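Local coordinates for insecticidal crystal protein Cry7Cal (Bacillus thuringiensis, PDB 5ZI1) that is an insecticidal three-domain delta-endotoxin active against a locust and, like its relatives, probably acts by binding receptors and inserting into gut-cell membranes, at residues Gly380-Ser388 / Leu417-Leu425; Gln169-Lys180 / Pro234-Pro242. All coordinates share one frame; numbering follows the deposited sequence.

Interaction 1: residues Gly380-Ser388 / Leu417-Leu425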
loop_
_atom_site.group_PDB
_atom_site.type_symbol
_atom_site.label_atom_id
_atom_site.label_comp_id
_atom_site.label_asym_id
_atom_site.label_seq_id
_atom_site.Cartn_x
_atom_site.Cartn_y
_atom_site.Cartn_z
ATOM N N GLY A 380 1.921 15.135 15.291
ATOM C CA GLY A 380 0.979 15.434 14.237
ATOM C C GLY A 380 1.344 16.687 13.465
ATOM O O GLY A 380 2.146 17.509 13.902
ATOM N N ILE A 381 0.729 16.820 12.292
ATOM C CA ILE A 381 0.880 18.016 11.467
ATOM C C ILE A 381 -0.429 18.231 10.740
ATOM O O ILE A 381 -1.027 17.279 10.232
ATOM C CB ILE A 381 2.064 17.893 10.479
ATOM C CG1 ILE A 381 2.292 19.225 9.754
ATOM C CG2 ILE A 381 1.862 16.708 9.479
ATOM C CD1 ILE A 381 3.495 19.249 8.813
ATOM N N ASN A 382 -0.897 19.466 10.695
ATOM C CA ASN A 382 -2.203 19.698 10.089
ATOM C C ASN A 382 -2.049 20.401 8.747
ATOM O O ASN A 382 -0.945 20.749 8.322
ATOM C CB ASN A 382 -3.137 20.468 11.041
ATOM C CG ASN A 382 -2.802 21.964 11.178
ATOM O OD1 ASN A 382 -1.911 22.508 10.516
ATOM N ND2 ASN A 382 -3.547 22.635 12.055
ATOM N N SER A 383 -3.192 20.617 8.090
ATOM C CA SER A 383 -3.205 21.142 6.728
ATOM C C SER A 383 -2.507 22.489 6.606
ATOM O O SER A 383 -2.079 22.853 5.503
ATOM C CB SER A 383 -4.644 21.259 6.250
ATOM O OG SER A 383 -5.510 21.177 7.368
ATOM N N SER A 384 -2.371 23.232 7.706
ATOM C CA SER A 384 -1.631 24.484 7.703
ATOM C C SER A 384 -0.137 24.294 7.915
ATOM O O SER A 384 0.587 25.292 7.974
ATOM C CB SER A 384 -2.189 25.415 8.776
ATOM O OG SER A 384 -3.608 25.431 8.732
ATOM N N ASN A 385 0.330 23.047 8.033
ATOM C CA ASN A 385 1.731 22.695 8.296
ATOM C C ASN A 385 2.170 23.071 9.706
ATOM O O ASN A 385 3.355 23.326 9.943
ATOM C CB ASN A 385 2.701 23.324 7.287
ATOM C CG ASN A 385 2.275 23.118 5.850
ATOM O OD1 ASN A 385 1.984 21.995 5.427
ATOM N ND2 ASN A 385 2.229 24.206 5.089
ATOM N N VAL A 386 1.262 23.104 10.669
ATOM C CA VAL A 386 1.649 23.434 12.032
ATOM C C VAL A 386 1.829 22.132 12.813
ATOM O O VAL A 386 0.920 21.296 12.884
ATOM C CB VAL A 386 0.651 24.412 12.689
ATOM C CG1 VAL A 386 0.371 25.548 11.738
ATOM C CG2 VAL A 386 -0.658 23.760 13.055
ATOM N N LEU A 387 3.032 21.935 13.350
ATOM C CA LEU A 387 3.302 20.752 14.156
ATOM C C LEU A 387 2.512 20.791 15.458
ATOM O O LEU A 387 2.353 21.846 16.083
ATOM C CB LEU A 387 4.789 20.645 14.467
ATOM C CG LEU A 387 5.681 20.510 13.241
ATOM C CD1 LEU A 387 7.112 20.304 13.670
ATOM C CD2 LEU A 387 5.204 19.340 12.384
ATOM N N SER A 388 2.009 19.631 15.858
ATOM C CA SER A 388 1.344 19.470 17.137
ATOM C C SER A 388 1.852 18.198 17.802
ATOM O O SER A 388 2.431 17.314 17.165
ATOM C CB SER A 388 -0.175 19.425 16.987
ATOM O OG SER A 388 -0.564 18.249 16.298
ATOM N N LEU A 417 11.668 17.862 7.073
ATOM C CA LEU A 417 12.358 19.114 6.841
ATOM C C LEU A 417 12.339 19.942 8.121
ATOM O O LEU A 417 11.698 19.588 9.114
ATOM C CB LEU A 417 11.680 19.883 5.706
ATOM C CG LEU A 417 11.705 19.276 4.300
ATOM C CD1 LEU A 417 11.222 20.304 3.296
ATOM C CD2 LEU A 417 13.082 18.715 3.922
ATOM N N ASP A 418 13.047 21.067 8.093
ATOM C CA ASP A 418 13.016 21.951 9.250
ATOM C C ASP A 418 11.688 22.688 9.351
ATOM O O ASP A 418 11.274 23.073 10.453
ATOM C CB ASP A 418 14.193 22.917 9.193
ATOM C CG ASP A 418 15.349 22.453 10.057
ATOM O OD1 ASP A 418 16.456 22.229 9.513
ATOM O OD2 ASP A 418 15.145 22.306 11.286
ATOM N N GLU A 419 10.993 22.869 8.227
ATOM C CA GLU A 419 9.638 23.413 8.199
ATOM C C GLU A 419 8.759 22.377 7.507
ATOM O O GLU A 419 8.516 22.464 6.291
ATOM C CB GLU A 419 9.595 24.761 7.487
ATOM C CG GLU A 419 10.549 25.790 8.064
ATOM C CD GLU A 419 9.819 26.897 8.805
ATOM O OE1 GLU A 419 8.603 26.740 9.056
ATOM O OE2 GLU A 419 10.456 27.922 9.138
ATOM N N PRO A 420 8.292 21.364 8.239
ATOM C CA PRO A 420 7.610 20.243 7.585
ATOM C C PRO A 420 6.320 20.672 6.906
ATOM O O PRO A 420 5.696 21.668 7.275
ATOM C CB PRO A 420 7.341 19.275 8.739
ATOM C CG PRO A 420 8.432 19.575 9.729
ATOM C CD PRO A 420 8.580 21.076 9.654
ATOM N N ILE A 421 5.924 19.893 5.901
ATOM C CA ILE A 421 4.796 20.199 5.026
ATOM C C ILE A 421 3.811 19.035 5.079
ATOM O O ILE A 421 4.166 17.896 4.748
ATOM C CB ILE A 421 5.252 20.459 3.578
ATOM C CG1 ILE A 421 6.372 21.502 3.539
ATOM C CG2 ILE A 421 4.073 20.869 2.691
ATOM C CD1 ILE A 421 7.028 21.655 2.183
ATOM N N TYR A 422 2.579 19.331 5.487
ATOM C CA TYR A 422 1.467 18.388 5.442
ATOM C C TYR A 422 1.331 17.752 4.063
ATOM O O TYR A 422 1.211 18.454 3.054
ATOM C CB TYR A 422 0.180 19.136 5.800
ATOM C CG TYR A 422 -1.100 18.338 5.826
ATOM C CD1 TYR A 422 -1.496 17.669 6.977
ATOM C CD2 TYR A 422 -1.945 18.298 4.718
ATOM C CE1 TYR A 422 -2.691 16.959 7.018
ATOM C CE2 TYR A 422 -3.147 17.592 4.749
ATOM C CZ TYR A 422 -3.512 16.925 5.900
ATOM O OH TYR A 422 -4.694 16.222 5.945
ATOM N N GLY A 423 1.331 16.417 4.027
ATOM C CA GLY A 423 1.089 15.687 2.805
ATOM C C GLY A 423 2.325 15.318 2.021
ATOM O O GLY A 423 2.216 14.560 1.058
ATOM N N ASP A 424 3.496 15.800 2.421
ATOM C CA ASP A 424 4.744 15.557 1.698
ATOM C C ASP A 424 5.237 14.138 1.980
ATOM O O ASP A 424 5.794 13.856 3.046
ATOM C CB ASP A 424 5.778 16.606 2.103
ATOM C CG ASP A 424 7.067 16.506 1.303
ATOM O OD1 ASP A 424 7.115 15.723 0.322
ATOM O OD2 ASP A 424 8.030 17.222 1.652
ATOM N N LEU A 425 5.058 13.232 1.010
ATOM C CA LEU A 425 5.594 11.876 1.156
ATOM C C LEU A 425 7.104 11.825 1.123
ATOM O O LEU A 425 7.681 10.884 1.668
ATOM C CB LEU A 425 5.078 10.930 0.078
ATOM C CG LEU A 425 3.572 10.972 0.017
ATOM C CD1 LEU A 425 3.110 11.578 -1.324
ATOM C CD2 LEU A 425 3.024 9.583 0.315
#
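Asn385 and Tyr422 meet through two torsions: Asn385 CG stands beside its backbone N (chi1 -49°), which swings OD1 across to the other segment, while Tyr422 CG lies trans to its own N (chi1 -179°) and carries the ring back over the turn. OD1 of Asn385 accepts the backbone N of Tyr422 at 2.7 Å, with an N-H...O angle of 146° and the donor somewhat tilted from the carbonyl plane. Beyond this bond, the Tyr422 ring lies against the type I turn Asn382-Asn385, the hairpin loop joining strands 369-382 and 387-393. CA of Ser383 sits over one ring face, 3.7 Å from the Tyr422 centroid, a CH-pi contact. The ring edge faces the backbone, with CD1 of Tyr422 3.3 Å from O of Ile381. The turn itself is braced from within: OD1 of Asn382 accepts N of Ser384, making an Asx turn, and also N of Val386, the two donors arriving from opposite faces of its amide plane. Nonpolar packing continues beside the polar bond, where CD1 of Ile381 reaches CB of Pro420 at 3.8 Å. CD2 of Leu387 is a looser neighbour, 4.2 Å from CG of Pro420. Glu427, a little further along the same loop, accepts from N of Ile421. Within the middle domain of the toxin, the contact thus lays an irregular loop across the end of a beta hairpin. Its one cross-segment hydrogen bond runs from main-chain N-H to side-chain oxygen, joining loop to hairpin without sheet pairing; CH-pi and aliphatic packing supply the rest.

Interaction 2: residues Gln169-Lys180 / Pro234-Pro242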
loop_
_atom_site.group_PDB
_atom_site.type_symbol
_atom_site.label_atom_id
_atom_site.label_comp_id
_atom_site.label_asym_id
_atom_site.label_seq_id
_atom_site.Cartn_x
_atom_site.Cartn_y
_atom_site.Cartn_z
ATOM N N GLN A 169 5.629 0.185 -36.658
ATOM C CA GLN A 169 4.499 0.014 -35.754
ATOM C C GLN A 169 4.434 -1.412 -35.223
ATOM O O GLN A 169 4.118 -1.621 -34.043
ATOM C CB GLN A 169 3.192 0.407 -36.449
ATOM C CG GLN A 169 1.953 0.373 -35.530
ATOM C CD GLN A 169 1.982 1.437 -34.443
ATOM O OE1 GLN A 169 1.957 2.635 -34.728
ATOM N NE2 GLN A 169 2.046 1.003 -33.186
ATOM N N TYR A 170 4.752 -2.403 -36.061
ATOM C CA TYR A 170 4.641 -3.787 -35.614
ATOM C C TYR A 170 5.549 -4.048 -34.422
ATOM O O TYR A 170 5.194 -4.811 -33.520
ATOM C CB TYR A 170 4.973 -4.765 -36.751
ATOM C CG TYR A 170 6.450 -4.862 -37.092
ATOM C CD1 TYR A 170 7.326 -5.652 -36.328
ATOM C CD2 TYR A 170 6.969 -4.189 -38.187
ATOM C CE1 TYR A 170 8.672 -5.730 -36.636
ATOM C CE2 TYR A 170 8.313 -4.281 -38.517
ATOM C CZ TYR A 170 9.155 -5.052 -37.734
ATOM O OH TYR A 170 10.485 -5.133 -38.056
ATOM N N GLU A 171 6.739 -3.458 -34.427
ATOM C CA GLU A 171 7.698 -3.690 -33.362
ATOM C C GLU A 171 7.302 -2.921 -32.099
ATOM O O GLU A 171 7.397 -3.456 -30.995
ATOM C CB GLU A 171 9.099 -3.310 -33.849
ATOM C CG GLU A 171 10.216 -3.814 -32.960
ATOM C CD GLU A 171 11.599 -3.493 -33.513
ATOM O OE1 GLU A 171 12.587 -4.104 -33.036
ATOM O OE2 GLU A 171 11.696 -2.625 -34.412
ATOM N N ILE A 172 6.823 -1.679 -32.256
ATOM C CA ILE A 172 6.134 -0.980 -31.169
ATOM C C ILE A 172 5.008 -1.838 -30.614
ATOM O O ILE A 172 4.836 -1.950 -29.394
ATOM C CB ILE A 172 5.600 0.374 -31.672
ATOM C CG1 ILE A 172 6.753 1.263 -32.123
ATOM C CG2 ILE A 172 4.733 1.060 -30.618
ATOM C CD1 ILE A 172 6.283 2.517 -32.811
ATOM N N ASP A 173 4.234 -2.479 -31.509
ATOM C CA ASP A 173 3.110 -3.304 -31.064
ATOM C C ASP A 173 3.579 -4.571 -30.369
ATOM O O ASP A 173 2.889 -5.072 -29.472
ATOM C CB ASP A 173 2.208 -3.678 -32.241
ATOM C CG ASP A 173 1.360 -2.509 -32.736
ATOM O OD1 ASP A 173 1.363 -1.424 -32.110
ATOM O OD2 ASP A 173 0.654 -2.693 -33.748
ATOM N N LEU A 174 4.718 -5.126 -30.786
ATOM C CA LEU A 174 5.241 -6.312 -30.117
ATOM C C LEU A 174 5.626 -5.990 -28.678
ATOM O O LEU A 174 5.238 -6.700 -27.741
ATOM C CB LEU A 174 6.443 -6.852 -30.882
ATOM C CG LEU A 174 7.055 -8.145 -30.323
ATOM C CD1 LEU A 174 6.135 -9.341 -30.569
ATOM C CD2 LEU A 174 8.436 -8.388 -30.926
ATOM N N PHE A 175 6.373 -4.900 -28.486
ATOM C CA PHE A 175 6.801 -4.500 -27.143
ATOM C C PHE A 175 5.609 -4.209 -26.239
ATOM O O PHE A 175 5.585 -4.633 -25.075
ATOM C CB PHE A 175 7.723 -3.293 -27.246
ATOM C CG PHE A 175 9.110 -3.642 -27.710
ATOM C CD1 PHE A 175 9.851 -4.609 -27.050
ATOM C CD2 PHE A 175 9.664 -3.018 -28.804
ATOM C CE1 PHE A 175 11.125 -4.930 -27.468
ATOM C CE2 PHE A 175 10.941 -3.338 -29.237
ATOM C CZ PHE A 175 11.672 -4.297 -28.569
ATOM N N TYR A 176 4.595 -3.523 -26.773
ATOM C CA TYR A 176 3.347 -3.324 -26.048
ATOM C C TYR A 176 2.771 -4.646 -25.565
ATOM O O TYR A 176 2.472 -4.806 -24.375
ATOM C CB TYR A 176 2.330 -2.585 -26.932
ATOM C CG TYR A 176 1.045 -2.281 -26.200
ATOM C CD1 TYR A 176 0.994 -1.251 -25.260
ATOM C CD2 TYR A 176 -0.105 -3.039 -26.410
ATOM C CE1 TYR A 176 -0.170 -0.972 -24.557
ATOM C CE2 TYR A 176 -1.284 -2.768 -25.719
ATOM C CZ TYR A 176 -1.310 -1.722 -24.790
ATOM O OH TYR A 176 -2.466 -1.419 -24.084
ATOM N N ASN A 177 2.634 -5.622 -26.470
ATOM C CA ASN A 177 2.025 -6.894 -26.085
ATOM C C ASN A 177 2.916 -7.678 -25.136
ATOM O O ASN A 177 2.416 -8.357 -24.236
ATOM C CB ASN A 177 1.704 -7.737 -27.319
ATOM C CG ASN A 177 0.642 -7.097 -28.193
ATOM O OD1 ASN A 177 -0.265 -6.424 -27.702
ATOM N ND2 ASN A 177 0.743 -7.318 -29.493
ATOM N N GLU A 178 4.229 -7.643 -25.344
ATOM C CA GLU A 178 5.123 -8.242 -24.366
ATOM C C GLU A 178 4.916 -7.613 -22.989
ATOM O O GLU A 178 4.803 -8.325 -21.986
ATOM C CB GLU A 178 6.570 -8.091 -24.814
ATOM C CG GLU A 178 6.929 -8.955 -25.993
ATOM C CD GLU A 178 8.368 -8.757 -26.402
ATOM O OE1 GLU A 178 8.781 -9.360 -27.428
ATOM O OE2 GLU A 178 9.075 -7.998 -25.680
ATOM N N GLN A 179 4.819 -6.278 -22.933
ATOM C CA GLN A 179 4.632 -5.597 -21.648
ATOM C C GLN A 179 3.355 -6.063 -20.966
ATOM O O GLN A 179 3.348 -6.378 -19.770
ATOM C CB GLN A 179 4.605 -4.076 -21.845
ATOM C CG GLN A 179 4.624 -3.288 -20.518
ATOM C CD GLN A 179 4.256 -1.816 -20.673
ATOM O OE1 GLN A 179 3.295 -1.467 -21.367
ATOM N NE2 GLN A 179 5.021 -0.940 -20.006
ATOM N N LYS A 180 2.267 -6.134 -21.728
ATOM C CA LYS A 180 0.992 -6.606 -21.200
ATOM C C LYS A 180 1.122 -7.987 -20.580
ATOM O O LYS A 180 0.605 -8.230 -19.486
ATOM C CB LYS A 180 -0.059 -6.613 -22.309
ATOM C CG LYS A 180 -1.436 -6.995 -21.822
ATOM C CD LYS A 180 -2.498 -6.858 -22.928
ATOM C CE LYS A 180 -2.794 -5.391 -23.259
ATOM N NZ LYS A 180 -3.854 -4.781 -22.373
ATOM N N PRO A 234 0.064 -1.855 -14.267
ATOM C CA PRO A 234 -0.804 -1.491 -15.401
ATOM C C PRO A 234 -0.687 -0.030 -15.823
ATOM O O PRO A 234 -0.975 0.280 -16.982
ATOM C CB PRO A 234 -2.219 -1.801 -14.883
ATOM C CG PRO A 234 -2.031 -2.552 -13.597
ATOM C CD PRO A 234 -0.732 -2.090 -13.051
ATOM N N ILE A 235 -0.287 0.887 -14.932
ATOM C CA ILE A 235 -0.157 2.280 -15.349
ATOM C C ILE A 235 1.019 2.482 -16.307
ATOM O O ILE A 235 1.041 3.466 -17.055
ATOM C CB ILE A 235 -0.078 3.178 -14.098
ATOM C CG1 ILE A 235 -1.434 3.159 -13.402
ATOM C CG2 ILE A 235 0.291 4.617 -14.444
ATOM C CD1 ILE A 235 -1.376 3.549 -12.010
ATOM N N TYR A 236 1.975 1.544 -16.364
ATOM C CA TYR A 236 3.032 1.693 -17.356
ATOM C C TYR A 236 2.525 1.432 -18.773
ATOM O O TYR A 236 3.302 1.571 -19.729
ATOM C CB TYR A 236 4.199 0.754 -17.056
ATOM C CG TYR A 236 4.937 1.003 -15.756
ATOM C CD1 TYR A 236 5.204 2.289 -15.308
ATOM C CD2 TYR A 236 5.366 -0.059 -14.977
ATOM C CE1 TYR A 236 5.879 2.498 -14.127
ATOM C CE2 TYR A 236 6.031 0.143 -13.790
ATOM C CZ TYR A 236 6.285 1.421 -13.368
ATOM O OH TYR A 236 6.952 1.623 -12.187
ATOM N N ASP A 237 1.258 1.037 -18.907
ATOM C CA ASP A 237 0.575 0.894 -20.193
ATOM C C ASP A 237 0.303 2.289 -20.736
ATOM O O ASP A 237 -0.675 2.940 -20.359
ATOM C CB ASP A 237 -0.710 0.095 -19.997
ATOM C CG ASP A 237 -1.504 -0.103 -21.278
ATOM O OD1 ASP A 237 -1.260 0.614 -22.274
ATOM O OD2 ASP A 237 -2.417 -0.963 -21.265
ATOM N N ALA A 238 1.179 2.761 -21.624
ATOM C CA ALA A 238 1.097 4.140 -22.094
ATOM C C ALA A 238 -0.081 4.396 -23.026
ATOM O O ALA A 238 -0.380 5.562 -23.303
ATOM C CB ALA A 238 2.392 4.533 -22.803
ATOM N N ARG A 239 -0.745 3.354 -23.523
ATOM C CA ARG A 239 -1.961 3.577 -24.298
ATOM C C ARG A 239 -3.167 3.776 -23.396
ATOM O O ARG A 239 -4.023 4.620 -23.681
ATOM C CB ARG A 239 -2.214 2.408 -25.244
ATOM C CG ARG A 239 -1.344 2.441 -26.460
ATOM C CD ARG A 239 -1.523 1.203 -27.321
ATOM N NE ARG A 239 -0.324 1.055 -28.124
ATOM C CZ ARG A 239 -0.053 0.026 -28.916
ATOM N NH1 ARG A 239 -0.913 -0.975 -29.039
ATOM N NH2 ARG A 239 1.094 0.013 -29.582
ATOM N N THR A 240 -3.259 2.986 -22.322
ATOM C CA THR A 240 -4.351 3.132 -21.371
ATOM C C THR A 240 -4.145 4.354 -20.486
ATOM O O THR A 240 -5.122 4.952 -20.020
ATOM C CB THR A 240 -4.475 1.871 -20.516
ATOM O OG1 THR A 240 -4.434 0.713 -21.356
ATOM C CG2 THR A 240 -5.764 1.858 -19.737
ATOM N N TYR A 241 -2.897 4.762 -20.285
ATOM C CA TYR A 241 -2.559 5.924 -19.463
ATOM C C TYR A 241 -1.614 6.817 -20.258
ATOM O O TYR A 241 -0.398 6.848 -20.003
ATOM C CB TYR A 241 -1.965 5.492 -18.121
ATOM C CG TYR A 241 -2.927 4.645 -17.302
ATOM C CD1 TYR A 241 -2.906 3.251 -17.379
ATOM C CD2 TYR A 241 -3.869 5.237 -16.467
ATOM C CE1 TYR A 241 -3.800 2.474 -16.634
ATOM C CE2 TYR A 241 -4.763 4.469 -15.722
ATOM C CZ TYR A 241 -4.725 3.093 -15.805
ATOM O OH TYR A 241 -5.624 2.339 -15.067
ATOM N N PRO A 242 -2.144 7.564 -21.233
ATOM C CA PRO A 242 -1.306 8.460 -22.040
ATOM C C PRO A 242 -0.964 9.779 -21.370
ATOM O O PRO A 242 -0.269 10.598 -21.986
ATOM C CB PRO A 242 -2.167 8.700 -23.292
ATOM C CG PRO A 242 -3.567 8.642 -22.779
ATOM C CD PRO A 242 -3.552 7.576 -21.677
HETATM O O HOH W 1 3.108 1.032 -22.667
HETATM O O HOH W 2 -1.300 -3.063 -21.868
#
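Tyr176 and Arg239 form the tightly packed part: the guanidinium lies flat on the ring, planes 13° apart and centres 4.0 Å apart, with NH1 of Arg239 3.4 Å from CD2 of Tyr176. Extended from CG to NE, the arginine chain also lays CD over the same ring. Its NH2 continues to OD1 of Asp173 in a 2.9 Å salt bridge, the carboxylate turned 75° from the guanidinium plane. NE2 of Gln169 reaches that oxygen from the opposite face of the carboxylate, while NE of Arg239 pairs with Glu159 of helix 141-165. These residues join helix 169-202 of the N-terminal helical domain, the family's pore-forming bundle, to the segment leading out of it. There OD1 of Asp237 accepts N of Thr240, an Asx motif, and OD2 additionally takes the Thr240 hydroxyl. Tyr176 OH lies 2.9 Å from OD2 of Asp237 and about as near OD1, both weak bonds. On the buried flank, NE2 of Gln179 donates to O of Tyr236 at 3.1 Å, from well above the carbonyl plane, and also to O of Leu152. The Lys180 side is looser: its NZ stays 4.2 Å from OD2 of Asp237, beyond salt-bridge range, and a water between them is held by weak bonds to both.

Interaction 2 closes before interaction 1 opens along the chain, and their centres lie 39 Å apart; with nearest atoms about 14 Å apart, they share no element. Both are partly buried and cover similar areas, 369 Å² in interaction 1 and 363 Å² in interaction 2, yet their chemistry differs. Interaction 1, in the middle beta domain, joins a hairpin turn to a loop by a hydrogen bond to a neutral side-chain amide oxygen, a CH-pi contact and aliphatic packing around buried Ile381 and Pro420. Interaction 2 joins a bundle helix to the segment that runs on from the end of helix 232-235 mainly through charged and aromatic side chains, with Gln179 and Tyr236 buried, Arg239 exposed and two waters taking part.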